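Local atomic coordinates of transcriptional regulator kdgR (Escherichia coli, PDB entry 1YSP), a protein that represses transcription of genes for the transport and catabolism of 2-keto-3-deoxygluconate, as well as the gene of the Entner-Doudoroff aldolase, by binding DNA. Residues 112-115 and 116-120; 149-152 and 153-157. All coordinates share one frame; numbering follows the deposited sequence.

Interaction 1 (112-115 and 116-120); sequences GEDN and EEQEE
Asp114 has its CG opposite the backbone nitrogen (chi1 161°), which sends the carboxylate forward along the chain toward Glu117; Glu117 has its CG beside its own nitrogen (chi1 -68°) and an otherwise extended chain that runs back toward Asn115. The two side chains therefore run antiparallel, each reaching for a backbone N-H near the other. At one end, Glu117 N donates to Asp114 OD1 over 2.7 Å, meeting the oxygen nearly along its C-O bond, and Gln118 N adds a weak bond to the same oxygen. At the other, Asn115 N donates to Glu117 OE2 at 2.8 Å, an almost straight bond (168°) that reaches the oxygen from above the carboxylate plane. The second carboxylate oxygen is used too: a water donates to Asp114 OD2 over 2.7 Å and accepts from Glu119 N. Between the partners the chain bends through Glu116, whose backbone is left-handed, as it leaves strand 112-115 for the loop. This is a turn held by side chain-to-backbone bonds in both directions. The arrangement probably carries an electrostatic cost, since Asp114 OD1 and Glu117 OE2 lie only 4.3 Å apart. Lys65, with a salt bridge to Glu117 OE1 and a hydrogen bond to Glu113 O, probably offsets this, which would let the two carboxylates accept from backbone N-H groups of the turn.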
loop_
_atom_site.group_PDB
_atom_site.type_symbol
_atom_site.label_atom_id
_atom_site.label_comp_id
_atom_site.label_asym_id
_atom_site.label_seq_id
_atom_site.Cartn_x
_atom_site.Cartn_y
_atom_site.Cartn_z
ATOM N N GLY A 112 -4.905 1.246 -3.498
ATOM C CA GLY A 112 -5.500 0.287 -2.545
ATOM C C GLY A 112 -5.722 1.035 -1.259
ATOM O O GLY A 112 -5.113 2.090 -1.012
ATOM N N GLU A 113 -6.625 0.520 -0.430
ATOM C CA GLU A 113 -6.901 1.203 0.827
ATOM C C GLU A 113 -6.989 0.226 1.959
ATOM O O GLU A 113 -7.230 -0.992 1.745
ATOM C CB GLU A 113 -8.234 1.952 0.772
ATOM C CG GLU A 113 -8.319 3.234 0.001
ATOM C CD GLU A 113 -9.747 3.847 0.136
ATOM O OE1 GLU A 113 -10.626 3.607 -0.746
ATOM O OE2 GLU A 113 -9.985 4.557 1.134
ATOM N N ASP A 114 -6.810 0.746 3.172
ATOM C CA ASP A 114 -7.120 0.059 4.402
ATOM C C ASP A 114 -8.068 1.019 5.092
ATOM O O ASP A 114 -7.624 2.025 5.624
ATOM C CB ASP A 114 -5.852 -0.131 5.254
ATOM C CG ASP A 114 -6.161 -0.423 6.744
ATOM O OD1 ASP A 114 -7.318 -0.766 7.119
ATOM O OD2 ASP A 114 -5.256 -0.319 7.559
ATOM N N ASN A 115 -9.359 0.735 5.026
ATOM C CA ASN A 115 -10.374 1.567 5.645
ATOM C C ASN A 115 -10.826 0.940 6.973
ATOM O O ASN A 115 -11.796 0.163 7.029
ATOM C CB ASN A 115 -11.519 1.782 4.665
ATOM C CG ASN A 115 -12.592 2.718 5.200
ATOM O OD1 ASN A 115 -12.388 3.372 6.217
ATOM N ND2 ASN A 115 -13.744 2.753 4.535
ATOM N N GLU A 116 -10.073 1.236 8.017
ATOM C CA GLU A 116 -10.257 0.623 9.352
ATOM C C GLU A 116 -10.408 -0.903 9.302
ATOM O O GLU A 116 -11.286 -1.497 9.968
ATOM C CB GLU A 116 -11.468 1.262 10.068
ATOM C CG GLU A 116 -11.352 2.769 10.219
ATOM C CD GLU A 116 -12.614 3.357 10.919
ATOM O OE1 GLU A 116 -13.633 3.604 10.237
ATOM O OE2 GLU A 116 -12.526 3.558 12.132
ATOM N N GLU A 117 -9.576 -1.523 8.463
ATOM C CA GLU A 117 -9.509 -2.971 8.351
ATOM C C GLU A 117 -8.513 -3.602 9.321
ATOM O O GLU A 117 -8.678 -4.748 9.697
ATOM C CB GLU A 117 -9.199 -3.349 6.889
ATOM C CG GLU A 117 -10.349 -3.023 5.944
ATOM C CD GLU A 117 -9.905 -2.885 4.518
ATOM O OE1 GLU A 117 -9.305 -3.847 4.006
ATOM O OE2 GLU A 117 -10.063 -1.793 3.945
ATOM N N GLN A 118 -7.474 -2.865 9.729
ATOM C CA GLN A 118 -6.537 -3.352 10.758
ATOM C C GLN A 118 -6.879 -2.868 12.160
ATOM O O GLN A 118 -6.773 -3.627 13.131
ATOM C CB GLN A 118 -5.105 -2.890 10.465
ATOM C CG GLN A 118 -4.418 -3.552 9.342
ATOM C CD GLN A 118 -2.926 -3.233 9.367
ATOM O OE1 GLN A 118 -2.114 -4.083 9.704
ATOM N NE2 GLN A 118 -2.571 -1.999 9.023
ATOM N N GLU A 119 -7.281 -1.609 12.255
ATOM C CA GLU A 119 -7.463 -0.952 13.535
ATOM C C GLU A 119 -8.555 0.083 13.388
ATOM O O GLU A 119 -8.562 0.870 12.427
ATOM C CB GLU A 119 -6.146 -0.284 13.942
ATOM C CG GLU A 119 -6.002 -0.019 15.423
ATOM C CD GLU A 119 -4.569 0.307 15.796
ATOM O OE1 GLU A 119 -4.371 1.109 16.734
ATOM O OE2 GLU A 119 -3.646 -0.226 15.136
ATOM N N GLU A 120 -9.508 0.077 14.309
ATOM C CA GLU A 120 -10.508 1.152 14.314
ATOM C C GLU A 120 -9.789 2.510 14.359
ATOM O O GLU A 120 -8.753 2.664 15.009
ATOM C CB GLU A 120 -11.498 1.009 15.488
ATOM C CG GLU A 120 -12.352 -0.247 15.411
ATOM C CD GLU A 120 -11.666 -1.504 15.956
ATOM O OE1 GLU A 120 -10.423 -1.492 16.205
ATOM O OE2 GLU A 120 -12.397 -2.519 16.151
HETATM O O HOH W 1 -6.752 0.089 9.802
#

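Interaction 2 (149-152 and 153-157); sequences FSEE and RLQEY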
loop_
_atom_site.group_PDB
_atom_site.type_symbol
_atom_site.label_atom_id
_atom_site.label_comp_id
_atom_site.label_asym_id
_atom_site.label_seq_id
_atom_site.Cartn_x
_atom_site.Cartn_y
_atom_site.Cartn_z
ATOM N N PHE A 149 -13.221 12.815 6.600
ATOM C CA PHE A 149 -13.174 12.199 5.283
ATOM C C PHE A 149 -13.750 13.100 4.209
ATOM O O PHE A 149 -14.852 13.661 4.332
ATOM C CB PHE A 149 -13.829 10.812 5.242
ATOM C CG PHE A 149 -13.564 10.067 3.959
ATOM C CD1 PHE A 149 -12.337 9.447 3.748
ATOM C CD2 PHE A 149 -14.523 10.026 2.948
ATOM C CE1 PHE A 149 -12.068 8.783 2.554
ATOM C CE2 PHE A 149 -14.264 9.363 1.747
ATOM C CZ PHE A 149 -13.033 8.735 1.555
ATOM N N SER A 150 -12.980 13.212 3.136
ATOM C CA SER A 150 -13.280 14.091 2.054
ATOM C C SER A 150 -12.910 13.225 0.863
ATOM O O SER A 150 -11.822 12.619 0.855
ATOM C CB SER A 150 -12.338 15.299 2.176
ATOM O OG SER A 150 -12.350 16.083 1.019
ATOM N N GLU A 151 -13.805 13.115 -0.111
ATOM C CA GLU A 151 -13.415 12.479 -1.356
ATOM C C GLU A 151 -12.308 13.335 -1.950
ATOM O O GLU A 151 -11.405 12.824 -2.599
ATOM C CB GLU A 151 -14.587 12.364 -2.338
ATOM C CG GLU A 151 -14.287 11.507 -3.579
ATOM C CD GLU A 151 -13.781 10.088 -3.254
ATOM O OE1 GLU A 151 -14.275 9.450 -2.285
ATOM O OE2 GLU A 151 -12.880 9.616 -3.987
ATOM N N GLU A 152 -12.396 14.648 -1.710
ATOM C CA GLU A 152 -11.392 15.585 -2.191
ATOM C C GLU A 152 -10.030 15.327 -1.564
ATOM O O GLU A 152 -9.023 15.347 -2.288
ATOM C CB GLU A 152 -11.817 17.045 -1.988
ATOM C CG GLU A 152 -12.814 17.503 -3.004
ATOM C CD GLU A 152 -14.247 17.259 -2.551
ATOM O OE1 GLU A 152 -14.452 16.759 -1.414
ATOM O OE2 GLU A 152 -15.174 17.571 -3.342
ATOM N N ARG A 153 -9.979 15.085 -0.255
ATOM C CA ARG A 153 -8.679 14.773 0.361
ATOM C C ARG A 153 -8.128 13.453 -0.222
ATOM O O ARG A 153 -6.959 13.375 -0.613
ATOM C CB ARG A 153 -8.743 14.678 1.886
ATOM C CG ARG A 153 -7.371 14.480 2.545
ATOM C CD ARG A 153 -7.437 14.374 4.058
ATOM N NE ARG A 153 -7.998 15.596 4.641
ATOM C CZ ARG A 153 -7.282 16.632 5.067
ATOM N NH1 ARG A 153 -5.942 16.632 4.995
ATOM N NH2 ARG A 153 -7.920 17.694 5.554
ATOM N N LEU A 154 -8.999 12.438 -0.298
ATOM C CA LEU A 154 -8.584 11.145 -0.886
ATOM C C LEU A 154 -7.990 11.313 -2.299
ATOM O O LEU A 154 -6.888 10.830 -2.580
ATOM C CB LEU A 154 -9.782 10.201 -0.917
ATOM C CG LEU A 154 -9.575 8.918 -1.726
ATOM C CD1 LEU A 154 -8.513 8.120 -1.044
ATOM C CD2 LEU A 154 -10.878 8.151 -1.784
ATOM N N GLN A 155 -8.707 12.004 -3.184
ATOM C CA GLN A 155 -8.235 12.184 -4.548
ATOM C C GLN A 155 -6.914 12.993 -4.628
ATOM O O GLN A 155 -6.025 12.657 -5.428
ATOM C CB GLN A 155 -9.360 12.726 -5.467
ATOM C CG GLN A 155 -10.530 11.697 -5.736
ATOM C CD GLN A 155 -10.089 10.399 -6.454
ATOM O OE1 GLN A 155 -9.377 10.445 -7.472
ATOM N NE2 GLN A 155 -10.519 9.231 -5.925
ATOM N N GLU A 156 -6.776 14.028 -3.801
ATOM C CA GLU A 156 -5.517 14.804 -3.745
ATOM C C GLU A 156 -4.362 13.910 -3.237
ATOM O O GLU A 156 -3.263 13.887 -3.807
ATOM C CB GLU A 156 -5.702 16.021 -2.839
ATOM C CG GLU A 156 -4.401 16.792 -2.519
ATOM C CD GLU A 156 -4.619 18.283 -2.209
ATOM O OE1 GLU A 156 -5.517 18.918 -2.813
ATOM O OE2 GLU A 156 -3.887 18.810 -1.347
ATOM N N TYR A 157 -4.650 13.089 -2.220
ATOM C CA TYR A 157 -3.637 12.167 -1.654
ATOM C C TYR A 157 -3.227 11.141 -2.694
ATOM O O TYR A 157 -2.043 10.839 -2.816
ATOM C CB TYR A 157 -4.144 11.467 -0.376
ATOM C CG TYR A 157 -4.027 12.286 0.880
ATOM C CD1 TYR A 157 -3.783 13.677 0.840
ATOM C CD2 TYR A 157 -4.209 11.698 2.118
ATOM C CE1 TYR A 157 -3.725 14.409 1.976
ATOM C CE2 TYR A 157 -4.133 12.446 3.280
ATOM C CZ TYR A 157 -3.900 13.804 3.194
ATOM O OH TYR A 157 -3.818 14.526 4.347
#
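Ser150 caps the N-terminus of helix 151-172, the last helix of the chain, by accepting a hydrogen bond from Arg153 N, and the contact is the first turn of that helix closing on itself at the protein surface. The side-chain hydroxyl is the capping group: Ser150 OG stands 2.9 Å from Arg153 N, with an N-H...O angle of 151°. A chi1 of 167° puts OG on the far side of CB from the serine nitrogen, facing the N-H of Arg153, while the serine carbonyl starts the regular series by accepting from Leu154 N. A weak bond also runs from Ser150 OG to Glu152 OE1. With an alanine here, Arg153 N is likely to lose its capping acceptor, and Glu152 OE1 a weak partner.

One residue on, Glu151 and Gln155 are joined twice, by the backbone bond from Gln155 N to Glu151 O and by their side chains. Glu151 bends at chi2, bringing OE2 to 3.1 Å from Gln155 NE2, which approaches nearly in line with the C-O bond; the amide and carboxylate planes are 26° apart. Leu154 runs beside the Glu151 side chain in the same direction, and its CD2 comes to 3.3 Å from Glu151 OE2. Arg153 lays its CG over one face of the Tyr157 ring, 3.6 Å above the plane near the rim, and then reaches round, with NH1 donating to Tyr157 OH at 3.1 Å.

Glu22 is a further partner of that hydroxyl, and Phe144 meets the tyrosine ring with its plane steeply inclined. Leu154 and Tyr157 both rest on Ile125 of strand 123-130, and Leu154 also touches Tyr111, so the exposed helix start is seated on the sheet through its buried side.

Interaction 1 comes first along the chain, at the end of strand 112-115, outermost in the sheet within this chain, and interaction 2 follows in series, at the start of the final helix, after strands 123-130 and 136-142. Their centres are about 16 Å apart; their nearest atoms approach to about 4 Å without touching. Strand 123-130 joins them: it pairs antiparallel with 112-115 through Asp114 and Cys124, forms the Glu113-Arg123 salt bridge, and also has the first turns of helix 151-172 resting on it. Both contacts lie at the end of a secondary-structure element, the exit of strand 112-115 and the start of helix 151-172, within the C-terminal IclR-type domain of the repressor.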